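Local coordinates for protein malate dehydrogenase (Picrophilus torridus, PDB 4BGV) that probably catalyses the reversible, NAD-dependent oxidation of malate to oxaloacetate, a step of the tricarboxylic acid cycle, at residues T16-T26 and G235-V246; V78-A86 and N100-I111. All coordinates share one frame; numbering follows the deposited sequence.

How the contacts relate
From the N terminus the chain runs through strand 4-8 into helix 12-23, whose later turns, with the residues after them to 26, form the first half of contact 1. It then lays down strands 28-33 and 59-63 before strand 78-81, and contact 2 closes a short loop between that strand with its following residues and helix 93-114. Far later, helix 232-246 returns to 16-26 and closes contact 1, so contact 2 is nested inside it. Contact 2 is local to the NAD-binding domain, whereas contact 1 ties that domain to the C-terminal one. The two meet through strand 78-81: Val78 packs on Ile245 and Val246, Val80 on Ile238 and Val242.

Contact 1: T16-T26 and G235-V246; sequences TVAQTLAIRQT and GISIAVMVESIV
Arg24, just past the end of helix 12-23, forms a salt bridge with Glu243 of helix 232-246. The guanidinium grips the carboxylate side-on: NE gives to Glu243 OE1 at 2.8 Å and NH2 to the syn lone pair of Glu243 OE2 at 2.7 Å, the planes 29° apart. A bend at chi3 (72°) turns the guanidinium edge to the carboxylate. Ile236 CD1 and Val240 CG1 lie over one guanidinium face. Shortened to an alanine here, the chain would probably cost Glu243 this two-point partner, leaving Arg249 on OE2, and take away the packing on Ile236 CD1. Two waters each bond Thr26 OG1 and Glu243 OE1, one also reaching Arg24 O.

Among apolar contacts, Thr20 CG2 presses on Ala239 CB at 3.4 Å, tighter than usual, while Thr20 OG1 turns back to Thr16 O (2.7 Å). Leu21 CD2 lies 4.0 Å from Ala239 CB, and the Leu21 side chain crosses that of Val242 at about a right angle; Val17 CG2 meets Ile238 CD1 at 3.7 Å. Thr26 CG2 packs on Glu243 and Val246. At Gly235 a CB would clash with Thr16 CG2; its bare CA comes within 4.7 Å of Val17 CA. Trp53 of a second subunit packs on Thr20 and Ile236.

With axes crossing at -53°, a helix of the NAD-binding domain packs on one of the C-terminal domain. Helix 12-23, whose first turn belongs to the glycine-rich segment that probably binds NAD(+), also packs on strand 28-33 through Ala18, Leu21 and Ala22; Val17, Thr26 and Val242 rest on strand 4-8, and Val242 and Ile245 reach strand 119-122.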
# COMPACT_ATOMS: atom_id res chain seq x y z
N THR A 16 -1.06 -3.48 18.94
CA THR A 16 -1.38 -3.89 17.58
C THR A 16 -2.07 -2.73 16.86
O THR A 16 -1.79 -2.45 15.70
CB THR A 16 -2.28 -5.14 17.57
OG1 THR A 16 -1.57 -6.20 18.20
CG2 THR A 16 -2.64 -5.58 16.14
N VAL A 17 -2.99 -2.06 17.57
CA VAL A 17 -3.64 -0.90 17.01
C VAL A 17 -2.58 0.12 16.60
O VAL A 17 -2.63 0.66 15.50
CB VAL A 17 -4.63 -0.26 18.00
CG1 VAL A 17 -5.11 1.10 17.48
CG2 VAL A 17 -5.84 -1.18 18.21
N ALA A 18 -1.64 0.39 17.50
CA ALA A 18 -0.59 1.38 17.23
C ALA A 18 0.24 0.99 16.00
O ALA A 18 0.50 1.82 15.12
CB ALA A 18 0.30 1.58 18.46
N GLN A 19 0.64 -0.28 15.94
CA GLN A 19 1.45 -0.73 14.80
C GLN A 19 0.63 -0.67 13.51
O GLN A 19 1.15 -0.34 12.44
CB GLN A 19 1.98 -2.14 15.02
CG GLN A 19 2.77 -2.72 13.83
CD GLN A 19 4.10 -1.99 13.56
OE1 GLN A 19 5.16 -2.41 14.04
NE2 GLN A 19 4.04 -0.91 12.78
N THR A 20 -0.66 -0.96 13.62
CA THR A 20 -1.56 -0.92 12.46
C THR A 20 -1.76 0.51 11.94
O THR A 20 -1.68 0.76 10.72
CB THR A 20 -2.94 -1.55 12.82
OG1 THR A 20 -2.72 -2.90 13.21
CG2 THR A 20 -3.88 -1.52 11.62
N LEU A 21 -2.02 1.44 12.86
CA LEU A 21 -2.13 2.86 12.49
C LEU A 21 -0.86 3.36 11.83
O LEU A 21 -0.93 4.16 10.90
CB LEU A 21 -2.43 3.71 13.72
CG LEU A 21 -3.82 3.41 14.34
CD1 LEU A 21 -3.99 4.20 15.63
CD2 LEU A 21 -4.95 3.73 13.35
N ALA A 22 0.29 2.90 12.31
CA ALA A 22 1.57 3.35 11.73
C ALA A 22 1.73 2.83 10.31
O ALA A 22 2.05 3.60 9.40
CB ALA A 22 2.76 2.90 12.60
N ILE A 23 1.50 1.54 10.12
CA ILE A 23 1.54 0.95 8.77
C ILE A 23 0.60 1.66 7.78
O ILE A 23 0.97 1.91 6.64
CB ILE A 23 1.21 -0.57 8.83
CG1 ILE A 23 2.34 -1.29 9.58
CG2 ILE A 23 0.97 -1.15 7.44
CD1 ILE A 23 1.96 -2.66 10.13
N ARG A 24 -0.61 1.98 8.23
CA ARG A 24 -1.59 2.65 7.38
C ARG A 24 -1.40 4.16 7.39
O ARG A 24 -2.17 4.90 6.78
CB ARG A 24 -3.01 2.25 7.80
CG ARG A 24 -3.24 0.74 7.61
CD ARG A 24 -4.58 0.29 8.18
NE ARG A 24 -5.75 0.72 7.41
CZ ARG A 24 -6.23 0.06 6.36
NH1 ARG A 24 -5.59 -1.03 5.93
NH2 ARG A 24 -7.32 0.48 5.72
N GLN A 25 -0.35 4.60 8.08
CA GLN A 25 0.05 6.02 8.10
C GLN A 25 -1.07 6.97 8.52
O GLN A 25 -1.23 8.07 7.98
CB GLN A 25 0.67 6.40 6.74
CG GLN A 25 1.87 5.52 6.42
CD GLN A 25 2.63 5.89 5.15
OE1 GLN A 25 2.36 6.90 4.51
NE2 GLN A 25 3.61 5.05 4.80
N THR A 26 -1.81 6.54 9.54
CA THR A 26 -3.01 7.26 9.94
C THR A 26 -2.69 8.61 10.57
O THR A 26 -3.39 9.60 10.33
CB THR A 26 -3.90 6.41 10.86
OG1 THR A 26 -4.13 5.15 10.21
CG2 THR A 26 -5.25 7.09 11.13
N GLY A 235 -7.20 -5.64 16.07
CA GLY A 235 -6.37 -4.48 15.75
C GLY A 235 -6.74 -3.77 14.45
O GLY A 235 -6.89 -2.55 14.42
N ILE A 236 -6.90 -4.53 13.37
CA ILE A 236 -7.29 -3.91 12.10
C ILE A 236 -8.76 -3.49 12.12
O ILE A 236 -9.12 -2.48 11.53
CB ILE A 236 -6.91 -4.79 10.86
CG1 ILE A 236 -7.26 -4.08 9.54
CG2 ILE A 236 -7.54 -6.21 10.93
CD1 ILE A 236 -6.48 -2.80 9.31
N SER A 237 -9.62 -4.24 12.82
CA SER A 237 -11.04 -3.87 12.92
C SER A 237 -11.21 -2.50 13.60
O SER A 237 -12.07 -1.71 13.22
CB SER A 237 -11.83 -4.94 13.69
OG SER A 237 -11.76 -6.18 13.01
N ILE A 238 -10.36 -2.24 14.58
CA ILE A 238 -10.35 -0.97 15.29
C ILE A 238 -9.76 0.13 14.41
O ILE A 238 -10.32 1.23 14.31
CB ILE A 238 -9.53 -1.10 16.58
CG1 ILE A 238 -10.21 -2.07 17.55
CG2 ILE A 238 -9.28 0.27 17.21
CD1 ILE A 238 -9.23 -2.63 18.59
N ALA A 239 -8.63 -0.17 13.77
CA ALA A 239 -7.97 0.83 12.92
C ALA A 239 -8.87 1.32 11.78
O ALA A 239 -8.83 2.50 11.44
CB ALA A 239 -6.65 0.29 12.37
N VAL A 240 -9.68 0.45 11.18
CA VAL A 240 -10.54 0.94 10.09
C VAL A 240 -11.56 1.95 10.62
O VAL A 240 -11.95 2.87 9.91
CB VAL A 240 -11.22 -0.20 9.27
CG1 VAL A 240 -10.16 -1.04 8.55
CG2 VAL A 240 -12.12 -1.05 10.14
N MET A 241 -12.00 1.77 11.86
CA MET A 241 -12.89 2.76 12.50
C MET A 241 -12.15 4.07 12.77
O MET A 241 -12.65 5.15 12.45
CB MET A 241 -13.43 2.23 13.83
CG MET A 241 -14.43 1.09 13.67
SD MET A 241 -14.71 0.18 15.22
CE MET A 241 -15.54 1.40 16.24
N VAL A 242 -10.95 3.97 13.34
CA VAL A 242 -10.17 5.17 13.67
C VAL A 242 -9.83 5.99 12.42
O VAL A 242 -9.99 7.23 12.39
CB VAL A 242 -8.86 4.79 14.39
CG1 VAL A 242 -7.98 6.04 14.61
CG2 VAL A 242 -9.16 4.07 15.72
N GLU A 243 -9.39 5.32 11.36
CA GLU A 243 -8.98 6.05 10.16
C GLU A 243 -10.20 6.68 9.46
O GLU A 243 -10.07 7.71 8.78
CB GLU A 243 -8.19 5.14 9.20
CG GLU A 243 -9.05 4.16 8.44
CD GLU A 243 -8.24 3.18 7.60
OE1 GLU A 243 -7.00 3.15 7.73
OE2 GLU A 243 -8.86 2.45 6.81
N SER A 244 -11.39 6.10 9.63
CA SER A 244 -12.58 6.71 9.03
C SER A 244 -12.87 8.05 9.70
O SER A 244 -13.37 8.98 9.05
CB SER A 244 -13.81 5.79 9.12
OG SER A 244 -14.87 6.28 8.30
N ILE A 245 -12.59 8.16 10.99
CA ILE A 245 -12.73 9.46 11.67
C ILE A 245 -11.63 10.44 11.23
O ILE A 245 -11.92 11.55 10.75
CB ILE A 245 -12.66 9.32 13.20
CG1 ILE A 245 -13.76 8.38 13.70
CG2 ILE A 245 -12.80 10.70 13.88
CD1 ILE A 245 -13.71 8.09 15.18
N VAL A 246 -10.38 10.02 11.40
CA VAL A 246 -9.22 10.87 11.12
C VAL A 246 -9.23 11.37 9.68
O VAL A 246 -8.98 12.55 9.41
CB VAL A 246 -7.90 10.12 11.42
CG1 VAL A 246 -6.69 10.89 10.92
CG2 VAL A 246 -7.79 9.87 12.93
O HOH W 1 -5.04 5.44 7.63
O HOH W 2 -5.76 2.87 10.18

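Contact 2: V78-A86 and N100-I111; sequences VIVVTAGLA and NIGIMKSVGEAI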
# COMPACT_ATOMS: atom_id res chain seq x y z
N VAL A 78 -8.36 11.42 17.85
CA VAL A 78 -9.03 10.21 18.31
C VAL A 78 -8.26 9.62 19.47
O VAL A 78 -7.03 9.63 19.48
CB VAL A 78 -9.14 9.16 17.18
CG1 VAL A 78 -9.69 7.83 17.71
CG2 VAL A 78 -10.01 9.70 16.04
N ILE A 79 -8.99 9.15 20.48
CA ILE A 79 -8.42 8.36 21.56
C ILE A 79 -9.05 6.96 21.52
O ILE A 79 -10.27 6.83 21.47
CB ILE A 79 -8.73 8.99 22.92
CG1 ILE A 79 -8.13 10.39 22.98
CG2 ILE A 79 -8.21 8.11 24.08
CD1 ILE A 79 -8.49 11.17 24.24
N VAL A 80 -8.21 5.94 21.51
CA VAL A 80 -8.66 4.56 21.48
C VAL A 80 -8.50 3.98 22.89
O VAL A 80 -7.39 3.95 23.43
CB VAL A 80 -7.79 3.73 20.50
CG1 VAL A 80 -8.31 2.30 20.42
CG2 VAL A 80 -7.78 4.37 19.12
N VAL A 81 -9.60 3.54 23.48
CA VAL A 81 -9.55 3.00 24.84
C VAL A 81 -9.49 1.47 24.84
O VAL A 81 -10.47 0.80 24.53
CB VAL A 81 -10.76 3.50 25.67
CG1 VAL A 81 -10.70 2.97 27.12
CG2 VAL A 81 -10.81 5.03 25.67
N THR A 82 -8.33 0.92 25.19
CA THR A 82 -8.17 -0.53 25.25
C THR A 82 -7.75 -0.97 26.64
O THR A 82 -7.29 -2.09 26.83
CB THR A 82 -7.09 -1.05 24.27
OG1 THR A 82 -5.78 -0.76 24.79
CG2 THR A 82 -7.24 -0.41 22.91
N ALA A 83 -7.89 -0.08 27.61
CA ALA A 83 -7.53 -0.38 28.98
C ALA A 83 -8.62 -1.27 29.56
O ALA A 83 -9.76 -1.24 29.11
CB ALA A 83 -7.39 0.91 29.78
N GLY A 84 -8.29 -2.07 30.56
CA GLY A 84 -9.29 -2.95 31.13
C GLY A 84 -8.76 -4.35 31.27
O GLY A 84 -7.72 -4.70 30.73
N LEU A 85 -9.51 -5.18 32.00
CA LEU A 85 -9.02 -6.47 32.43
C LEU A 85 -9.82 -7.62 31.84
O LEU A 85 -10.86 -7.41 31.20
CB LEU A 85 -9.06 -6.53 33.96
CG LEU A 85 -8.15 -7.52 34.69
CD1 LEU A 85 -6.77 -7.55 34.04
CD2 LEU A 85 -8.03 -7.15 36.17
N ALA A 86 -9.34 -8.84 32.05
CA ALA A 86 -10.07 -10.07 31.75
C ALA A 86 -9.67 -11.15 32.75
O ALA A 86 -8.71 -11.88 32.54
CB ALA A 86 -9.79 -10.53 30.33
N ASN A 100 -14.36 -3.20 34.99
CA ASN A 100 -14.07 -2.43 33.79
C ASN A 100 -14.81 -1.09 33.77
O ASN A 100 -14.27 -0.10 33.28
CB ASN A 100 -14.33 -3.25 32.53
CG ASN A 100 -13.21 -4.22 32.24
OD1 ASN A 100 -12.05 -3.96 32.56
ND2 ASN A 100 -13.55 -5.36 31.65
N ILE A 101 -16.04 -1.05 34.29
CA ILE A 101 -16.79 0.20 34.34
C ILE A 101 -16.01 1.24 35.17
O ILE A 101 -15.94 2.42 34.80
CB ILE A 101 -18.22 -0.01 34.90
CG1 ILE A 101 -19.11 -0.67 33.84
CG2 ILE A 101 -18.85 1.31 35.30
CD1 ILE A 101 -20.43 -1.20 34.36
N GLY A 102 -15.41 0.79 36.27
CA GLY A 102 -14.61 1.66 37.11
C GLY A 102 -13.40 2.18 36.36
O GLY A 102 -13.04 3.35 36.50
N ILE A 103 -12.77 1.32 35.56
CA ILE A 103 -11.63 1.73 34.74
C ILE A 103 -12.07 2.77 33.71
O ILE A 103 -11.39 3.78 33.50
CB ILE A 103 -10.97 0.51 34.07
CG1 ILE A 103 -10.35 -0.41 35.13
CG2 ILE A 103 -9.89 0.94 33.09
CD1 ILE A 103 -9.94 -1.77 34.61
N MET A 104 -13.23 2.56 33.08
CA MET A 104 -13.74 3.52 32.10
C MET A 104 -14.04 4.85 32.76
O MET A 104 -13.83 5.91 32.17
CB MET A 104 -15.00 2.99 31.40
CG MET A 104 -14.82 1.72 30.57
SD MET A 104 -13.61 1.89 29.22
CE MET A 104 -12.17 1.18 29.99
N LYS A 105 -14.56 4.81 33.99
CA LYS A 105 -14.87 6.03 34.72
C LYS A 105 -13.61 6.88 34.91
O LYS A 105 -13.60 8.07 34.59
CB LYS A 105 -15.57 5.74 36.07
CG LYS A 105 -16.03 7.00 36.81
CD LYS A 105 -17.02 6.69 37.94
CE LYS A 105 -17.51 7.96 38.64
NZ LYS A 105 -16.40 8.69 39.34
N SER A 106 -12.53 6.27 35.39
CA SER A 106 -11.30 7.02 35.60
C SER A 106 -10.64 7.43 34.28
O SER A 106 -10.09 8.53 34.17
CB SER A 106 -10.32 6.27 36.50
OG SER A 106 -9.78 5.14 35.84
N VAL A 107 -10.68 6.55 33.28
CA VAL A 107 -10.17 6.91 31.95
C VAL A 107 -10.96 8.09 31.36
O VAL A 107 -10.37 9.04 30.85
CB VAL A 107 -10.15 5.72 30.97
CG1 VAL A 107 -9.99 6.20 29.53
CG2 VAL A 107 -9.01 4.76 31.32
N GLY A 108 -12.29 8.02 31.46
CA GLY A 108 -13.13 9.09 30.94
C GLY A 108 -12.92 10.41 31.65
O GLY A 108 -12.98 11.48 31.03
N GLU A 109 -12.67 10.35 32.96
CA GLU A 109 -12.34 11.55 33.72
C GLU A 109 -11.02 12.18 33.27
O GLU A 109 -10.91 13.40 33.18
CB GLU A 109 -12.36 11.27 35.23
CG GLU A 109 -13.81 11.13 35.74
CD GLU A 109 -13.92 10.43 37.08
OE1 GLU A 109 -12.89 9.97 37.62
OE2 GLU A 109 -15.07 10.34 37.59
N ALA A 110 -10.02 11.34 32.99
CA ALA A 110 -8.76 11.82 32.45
C ALA A 110 -8.92 12.43 31.05
O ALA A 110 -8.29 13.43 30.72
CB ALA A 110 -7.70 10.70 32.43
N ILE A 111 -9.77 11.83 30.22
CA ILE A 111 -10.04 12.37 28.89
C ILE A 111 -10.71 13.75 28.98
O ILE A 111 -10.36 14.67 28.25
CB ILE A 111 -10.91 11.41 28.05
CG1 ILE A 111 -10.10 10.15 27.67
CG2 ILE A 111 -11.42 12.10 26.80
CD1 ILE A 111 -10.98 8.99 27.13
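Asn100 CG stands anti to the carbonyl carbon (chi1 -79°), which swings the amide to the backbone of Leu85, while bends at chi2 and chi3 curl Met104 until its CE reaches Val81 and Ala83. The contact belongs to the Rossmann fold: strand 78-81 and helix 93-114 are the first two elements of a beta-alpha-beta unit completed by strand 119-122, and they run nearly antiparallel, at 163°.

Along the strand, Ile79 CD1 meets Ile111 CG1 tip to tip at 3.9 Å, and Val81 meets Val107 in the same manner, CG1 to CG1 at 4.1 Å. Val81 and Met104 instead slide past each other in opposite directions. Beyond the strand, Ala83 CB lies on Ile103 CG2, and Ile103 CD1 touches Gly84 CA. A side chain at Gly84 would run into Asn100 OD1 and, at these backbone angles, into Ala83 O. Met104 also packs on Met130 and Ala133 of helix 127-138.

Asn100, which probably contacts NAD(+), as in related dehydrogenases, holds the loop at Leu85 with a weak bond from ND2 to Leu85 O (3.4 Å) and a stronger one from Leu85 N to Asn100 OD1, 2.9 Å long, lying in the carbonyl plane on a lone pair.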